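PDB 4FD7: putative arylalkylamine N-Acetyltransferase 7 from Aedes aegypti, which probably transfers an acetyl group from acetyl-CoA to the nitrogen of an amine substrate, as a member of the GNAT family of N-acetyltransferases. Local coordinates for residues Gln34-Asp39 with Ala80-Arg85; Asp43-Met48 with Asp73-Trp78. All coordinates share one frame; numbering follows the deposited sequence.

Contact 1. Residues Gln34-Asp39 with Ala80-Arg85; sequences QDLPED and AMLPDR
D35 and R85 bring their CA atoms to 7.3 Å where the end of strand 28-35 passes the turn that follows helix 68-81, and the CA atoms of E38 and P83 lie 8.3 Å apart. In the GNAT fold this is where the first helical excursion from the antiparallel sheet closes: L36 is hydrogen-bonded through the backbone to S87, just before strand 88-92. R85 has a left-handed backbone conformation (phi 60°, psi 46°), and its N is bonded to L82 O at 3.0 Å, which ends the short 3-10 turn. Beneath the turn the buried leucines meet methyl to methyl, L36 CD2 to L82 CD2 at 3.6 Å, with F41 of helix 41-55 packing on both. R5 bridges the two segments, with a salt bridge to D35 OD2 and a hydrogen bond to R85 O; S13 N also bonds to D35 OD2, and W15 NE1 to D35 OD1. Toward the surface, E38 and R85 form a salt bridge, their side chains crossing at about a right angle. The arginine, extended from CG to NE, turns its NE/NH2 edge to E38, and both donors converge on one oxygen; carboxylate and guanidinium planes are 76° apart. R85 NE reaches the anti lone pair of E38 OE2 at 3.0 Å, whereas R85 NH2 meets that same OE2 from above the carboxylate plane at 3.2 Å.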
loop_
_atom_site.group_PDB
_atom_site.type_symbol
_atom_site.label_atom_id
_atom_site.label_comp_id
_atom_site.label_asym_id
_atom_site.label_seq_id
_atom_site.Cartn_x
_atom_site.Cartn_y
_atom_site.Cartn_z
ATOM N N GLN A 34 -9.461 -3.998 -9.610
ATOM C CA GLN A 34 -9.217 -3.445 -10.940
ATOM C C GLN A 34 -8.449 -2.138 -10.882
ATOM O O GLN A 34 -8.280 -1.560 -9.806
ATOM C CB GLN A 34 -10.545 -3.188 -11.660
ATOM C CG GLN A 34 -11.448 -2.168 -10.948
ATOM C CD GLN A 34 -12.538 -1.619 -11.856
ATOM O OE1 GLN A 34 -13.626 -2.185 -11.960
ATOM N NE2 GLN A 34 -12.256 -0.503 -12.500
ATOM N N ASP A 35 -7.992 -1.679 -12.048
ATOM C CA ASP A 35 -7.404 -0.341 -12.156
ATOM C C ASP A 35 -8.377 0.679 -11.595
ATOM O O ASP A 35 -9.590 0.588 -11.826
ATOM C CB ASP A 35 -7.134 0.035 -13.612
ATOM C CG ASP A 35 -5.981 -0.721 -14.218
ATOM O OD1 ASP A 35 -4.954 -0.933 -13.530
ATOM O OD2 ASP A 35 -6.105 -1.086 -15.413
ATOM N N LEU A 36 -7.855 1.646 -10.850
ATOM C CA LEU A 36 -8.680 2.709 -10.292
ATOM C C LEU A 36 -9.005 3.721 -11.385
ATOM O O LEU A 36 -8.096 4.364 -11.912
ATOM C CB LEU A 36 -7.919 3.404 -9.154
ATOM C CG LEU A 36 -8.621 4.630 -8.569
ATOM C CD1 LEU A 36 -9.863 4.211 -7.788
ATOM C CD2 LEU A 36 -7.668 5.438 -7.671
ATOM N N PRO A 37 -10.299 3.855 -11.748
ATOM C CA PRO A 37 -10.684 4.800 -12.801
ATOM C C PRO A 37 -10.374 6.231 -12.399
ATOM O O PRO A 37 -10.470 6.578 -11.217
ATOM C CB PRO A 37 -12.208 4.598 -12.923
ATOM C CG PRO A 37 -12.460 3.217 -12.384
ATOM C CD PRO A 37 -11.453 3.072 -11.265
ATOM N N GLU A 38 -10.002 7.059 -13.365
ATOM C CA GLU A 38 -9.652 8.443 -13.052
ATOM C C GLU A 38 -10.776 9.179 -12.311
ATOM O O GLU A 38 -10.519 9.914 -11.360
ATOM C CB GLU A 38 -9.239 9.197 -14.313
ATOM C CG GLU A 38 -7.964 8.649 -14.977
ATOM C CD GLU A 38 -6.841 9.673 -15.017
ATOM O OE1 GLU A 38 -7.075 10.813 -14.555
ATOM O OE2 GLU A 38 -5.724 9.342 -15.495
ATOM N N ASP A 39 -12.025 8.943 -12.711
ATOM C CA ASP A 39 -13.147 9.668 -12.105
ATOM C C ASP A 39 -13.483 9.165 -10.705
ATOM O O ASP A 39 -14.456 9.608 -10.102
ATOM C CB ASP A 39 -14.393 9.603 -13.001
ATOM C CG ASP A 39 -14.923 8.192 -13.166
ATOM O OD1 ASP A 39 -14.259 7.243 -12.707
ATOM O OD2 ASP A 39 -16.001 8.032 -13.778
ATOM N N ALA A 80 0.210 12.852 -6.133
ATOM C CA ALA A 80 1.323 12.757 -7.088
ATOM C C ALA A 80 1.439 11.364 -7.694
ATOM O O ALA A 80 1.879 11.217 -8.845
ATOM C CB ALA A 80 2.644 13.160 -6.452
ATOM N N MET A 81 1.061 10.343 -6.931
ATOM C CA MET A 81 1.186 8.957 -7.417
ATOM C C MET A 81 0.093 8.495 -8.390
ATOM O O MET A 81 0.366 7.725 -9.308
ATOM C CB MET A 81 1.223 7.980 -6.240
ATOM C CG MET A 81 2.443 8.136 -5.327
ATOM S SD MET A 81 2.236 7.162 -3.828
ATOM C CE MET A 81 2.242 5.507 -4.503
ATOM N N LEU A 82 -1.143 8.929 -8.162
ATOM C CA LEU A 82 -2.291 8.429 -8.936
ATOM C C LEU A 82 -2.165 8.466 -10.466
ATOM O O LEU A 82 -2.590 7.516 -11.125
ATOM C CB LEU A 82 -3.587 9.131 -8.504
ATOM C CG LEU A 82 -4.040 8.822 -7.079
ATOM C CD1 LEU A 82 -4.984 9.899 -6.584
ATOM C CD2 LEU A 82 -4.715 7.470 -7.033
ATOM N N PRO A 83 -1.593 9.550 -11.033
ATOM C CA PRO A 83 -1.496 9.608 -12.502
ATOM C C PRO A 83 -0.606 8.547 -13.122
ATOM O O PRO A 83 -0.571 8.487 -14.358
ATOM C CB PRO A 83 -0.851 10.979 -12.757
ATOM C CG PRO A 83 -1.191 11.788 -11.563
ATOM C CD PRO A 83 -1.162 10.824 -10.420
ATOM N N ASP A 84 0.118 7.758 -12.319
ATOM C CA ASP A 84 0.928 6.687 -12.883
ATOM C C ASP A 84 0.013 5.559 -13.355
ATOM O O ASP A 84 0.460 4.670 -14.065
ATOM C CB ASP A 84 1.949 6.159 -11.877
ATOM C CG ASP A 84 2.992 7.212 -11.484
ATOM O OD1 ASP A 84 3.093 8.242 -12.185
ATOM O OD2 ASP A 84 3.723 6.996 -10.492
ATOM N N ARG A 85 -1.261 5.608 -12.952
ATOM C CA ARG A 85 -2.252 4.615 -13.389
ATOM C C ARG A 85 -1.845 3.202 -12.977
ATOM O O ARG A 85 -1.891 2.240 -13.756
ATOM C CB ARG A 85 -2.513 4.717 -14.894
ATOM C CG ARG A 85 -3.295 5.970 -15.286
ATOM C CD ARG A 85 -3.896 5.843 -16.691
ATOM N NE ARG A 85 -4.649 7.033 -17.064
ATOM C CZ ARG A 85 -5.304 7.174 -18.213
ATOM N NH1 ARG A 85 -5.315 6.182 -19.103
ATOM N NH2 ARG A 85 -5.950 8.304 -18.467
#

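Contact 2. Residues Asp43-Met48 with Asp73-Trp78; sequences DAIRHM and DVVALW
M48 N donates a 2.8 Å backbone hydrogen bond to A44 O, and this helical turn presents I45 and M48 to V75 and W78 of the neighbouring helix. No hydrogen bond crosses between the segments, whose axes approach to 10.9 Å at 145°, roughly antiparallel. The bends at chi2 (-68°) and chi3 (-65°) bring M48 CE back to the face of the W78 indole on which M48 CB already lies. M48 CB makes a CH-pi contact, 3.9 Å from the centroid of the W78 six-membered ring, and M48 CE touches W78 CZ2 at 3.5 Å. Between them M48 SD stands higher, 5.2 Å from that centroid, a distant Met-aromatic contact. V74 CG2 lies over the opposite face, toward the rim, giving the buried indole a side chain against each face, and W78 NE1 bonds to M151 O of strand 146-155. I45 reaches W78 CB with CD1 at 3.6 Å; its other branch, CG2, meets V75 CG1 at 4.0 Å. M48 also rests on V101 and S154, tying the pair to the sheet. Such apolar packing joins helices 41-55 and 68-81, which lie in sequence between strands 28-35 and 88-92, as in the helical region after the first conserved strand of GNAT proteins.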
loop_
_atom_site.group_PDB
_atom_site.type_symbol
_atom_site.label_atom_id
_atom_site.label_comp_id
_atom_site.label_asym_id
_atom_site.label_seq_id
_atom_site.Cartn_x
_atom_site.Cartn_y
_atom_site.Cartn_z
ATOM N N ASP A 43 -12.505 9.948 -4.782
ATOM C CA ASP A 43 -13.212 9.044 -3.891
ATOM C C ASP A 43 -12.173 8.190 -3.175
ATOM O O ASP A 43 -12.214 8.038 -1.944
ATOM C CB ASP A 43 -14.228 8.183 -4.659
ATOM C CG ASP A 43 -15.426 8.985 -5.142
ATOM O OD1 ASP A 43 -15.683 10.062 -4.571
ATOM O OD2 ASP A 43 -16.116 8.530 -6.078
ATOM N N ALA A 44 -11.183 7.726 -3.949
ATOM C CA ALA A 44 -10.126 6.888 -3.396
ATOM C C ALA A 44 -9.375 7.649 -2.314
ATOM O O ALA A 44 -9.151 7.127 -1.214
ATOM C CB ALA A 44 -9.175 6.434 -4.489
ATOM N N ILE A 45 -9.022 8.895 -2.630
ATOM C CA ILE A 45 -8.296 9.728 -1.690
ATOM C C ILE A 45 -9.116 9.814 -0.410
ATOM O O ILE A 45 -8.594 9.585 0.691
ATOM C CB ILE A 45 -8.035 11.128 -2.281
ATOM C CG1 ILE A 45 -6.993 11.042 -3.396
ATOM C CG2 ILE A 45 -7.620 12.126 -1.186
ATOM C CD1 ILE A 45 -5.699 10.429 -2.965
ATOM N N ARG A 46 -10.418 10.063 -0.552
ATOM C CA ARG A 46 -11.239 10.223 0.633
ATOM C C ARG A 46 -11.304 8.924 1.423
ATOM O O ARG A 46 -11.196 8.933 2.656
ATOM C CB ARG A 46 -12.618 10.789 0.273
ATOM C CG ARG A 46 -12.553 12.296 0.075
ATOM C CD ARG A 46 -13.664 12.881 -0.800
ATOM N NE ARG A 46 -13.369 14.284 -1.095
ATOM C CZ ARG A 46 -14.229 15.151 -1.633
ATOM N NH1 ARG A 46 -15.458 14.779 -1.963
ATOM N NH2 ARG A 46 -13.857 16.406 -1.836
ATOM N N HIS A 47 -11.386 7.806 0.706
ATOM C CA HIS A 47 -11.415 6.514 1.362
ATOM C C HIS A 47 -10.120 6.359 2.159
ATOM O O HIS A 47 -10.143 5.980 3.335
ATOM C CB HIS A 47 -11.549 5.415 0.308
ATOM C CG HIS A 47 -11.691 4.042 0.866
ATOM N ND1 HIS A 47 -10.625 3.323 1.359
ATOM C CD2 HIS A 47 -12.768 3.224 0.953
ATOM C CE1 HIS A 47 -11.042 2.137 1.754
ATOM N NE2 HIS A 47 -12.340 2.053 1.511
ATOM N N MET A 48 -8.999 6.720 1.536
ATOM C CA MET A 48 -7.714 6.590 2.214
ATOM C C MET A 48 -7.708 7.458 3.475
ATOM O O MET A 48 -7.234 7.029 4.522
ATOM C CB MET A 48 -6.554 6.960 1.280
ATOM C CG MET A 48 -6.354 5.995 0.094
ATOM S SD MET A 48 -5.781 4.326 0.540
ATOM C CE MET A 48 -4.168 4.668 1.195
ATOM N N ASP A 73 0.279 16.344 3.882
ATOM C CA ASP A 73 1.448 15.665 3.335
ATOM C C ASP A 73 1.065 14.380 2.621
ATOM O O ASP A 73 1.398 14.182 1.444
ATOM C CB ASP A 73 2.476 15.321 4.424
ATOM C CG ASP A 73 3.254 16.530 4.909
ATOM O OD1 ASP A 73 3.493 17.462 4.109
ATOM O OD2 ASP A 73 3.633 16.532 6.094
ATOM N N VAL A 74 0.400 13.478 3.340
ATOM C CA VAL A 74 0.149 12.191 2.721
ATOM C C VAL A 74 -0.761 12.325 1.490
ATOM O O VAL A 74 -0.552 11.657 0.468
ATOM C CB VAL A 74 -0.353 11.148 3.747
ATOM C CG1 VAL A 74 -1.780 11.471 4.210
ATOM C CG2 VAL A 74 -0.207 9.743 3.187
ATOM N N VAL A 75 -1.742 13.220 1.566
ATOM C CA VAL A 75 -2.606 13.454 0.416
ATOM C C VAL A 75 -1.836 14.032 -0.779
ATOM O O VAL A 75 -2.077 13.646 -1.933
ATOM C CB VAL A 75 -3.794 14.370 0.765
ATOM C CG1 VAL A 75 -4.602 14.685 -0.465
ATOM C CG2 VAL A 75 -4.674 13.722 1.802
ATOM N N ALA A 76 -0.925 14.964 -0.520
ATOM C CA ALA A 76 -0.090 15.484 -1.605
ATOM C C ALA A 76 0.659 14.332 -2.289
ATOM O O ALA A 76 0.697 14.245 -3.541
ATOM C CB ALA A 76 0.881 16.514 -1.082
ATOM N N LEU A 77 1.235 13.444 -1.475
ATOM C CA LEU A 77 1.950 12.264 -2.004
ATOM C C LEU A 77 1.084 11.342 -2.872
ATOM O O LEU A 77 1.459 11.006 -4.015
ATOM C CB LEU A 77 2.582 11.449 -0.866
ATOM C CG LEU A 77 3.487 10.301 -1.333
ATOM C CD1 LEU A 77 4.471 10.869 -2.334
ATOM C CD2 LEU A 77 4.225 9.665 -0.174
ATOM N N TRP A 78 -0.044 10.905 -2.313
ATOM C CA TRP A 78 -0.984 10.057 -3.050
ATOM C C TRP A 78 -1.401 10.700 -4.368
ATOM O O TRP A 78 -1.466 10.021 -5.404
ATOM C CB TRP A 78 -2.230 9.790 -2.212
ATOM C CG TRP A 78 -2.008 8.877 -1.044
ATOM C CD1 TRP A 78 -1.159 7.801 -0.986
ATOM C CD2 TRP A 78 -2.680 8.925 0.220
ATOM N NE1 TRP A 78 -1.255 7.189 0.242
ATOM C CE2 TRP A 78 -2.179 7.861 1.006
ATOM C CE3 TRP A 78 -3.649 9.772 0.771
ATOM C CZ2 TRP A 78 -2.618 7.620 2.308
ATOM C CZ3 TRP A 78 -4.079 9.539 2.074
ATOM C CH2 TRP A 78 -3.563 8.473 2.826
#

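From the N terminus, strand 28-35 ends within 34-39, helix 41-55 follows with 43-48, and the chain returns through helix 68-81, which carries 73-78 and ends near the start of 80-85. Contact 2 closes a loop of 24 intervening residues; contact 1 closes a longer one of 40 around it, so the two nest without crossing. Contact 1 ties the exit and return ends of this wholly strandless excursion together beside strand 88-92, while contact 2 joins its two long helices over the sheet. Their centres lie 12 Å apart, and the apolar layers merge: L36 CD2 is 3.7 Å from A44 CB, and L82 CD1 is 3.7 Å from I45 CD1.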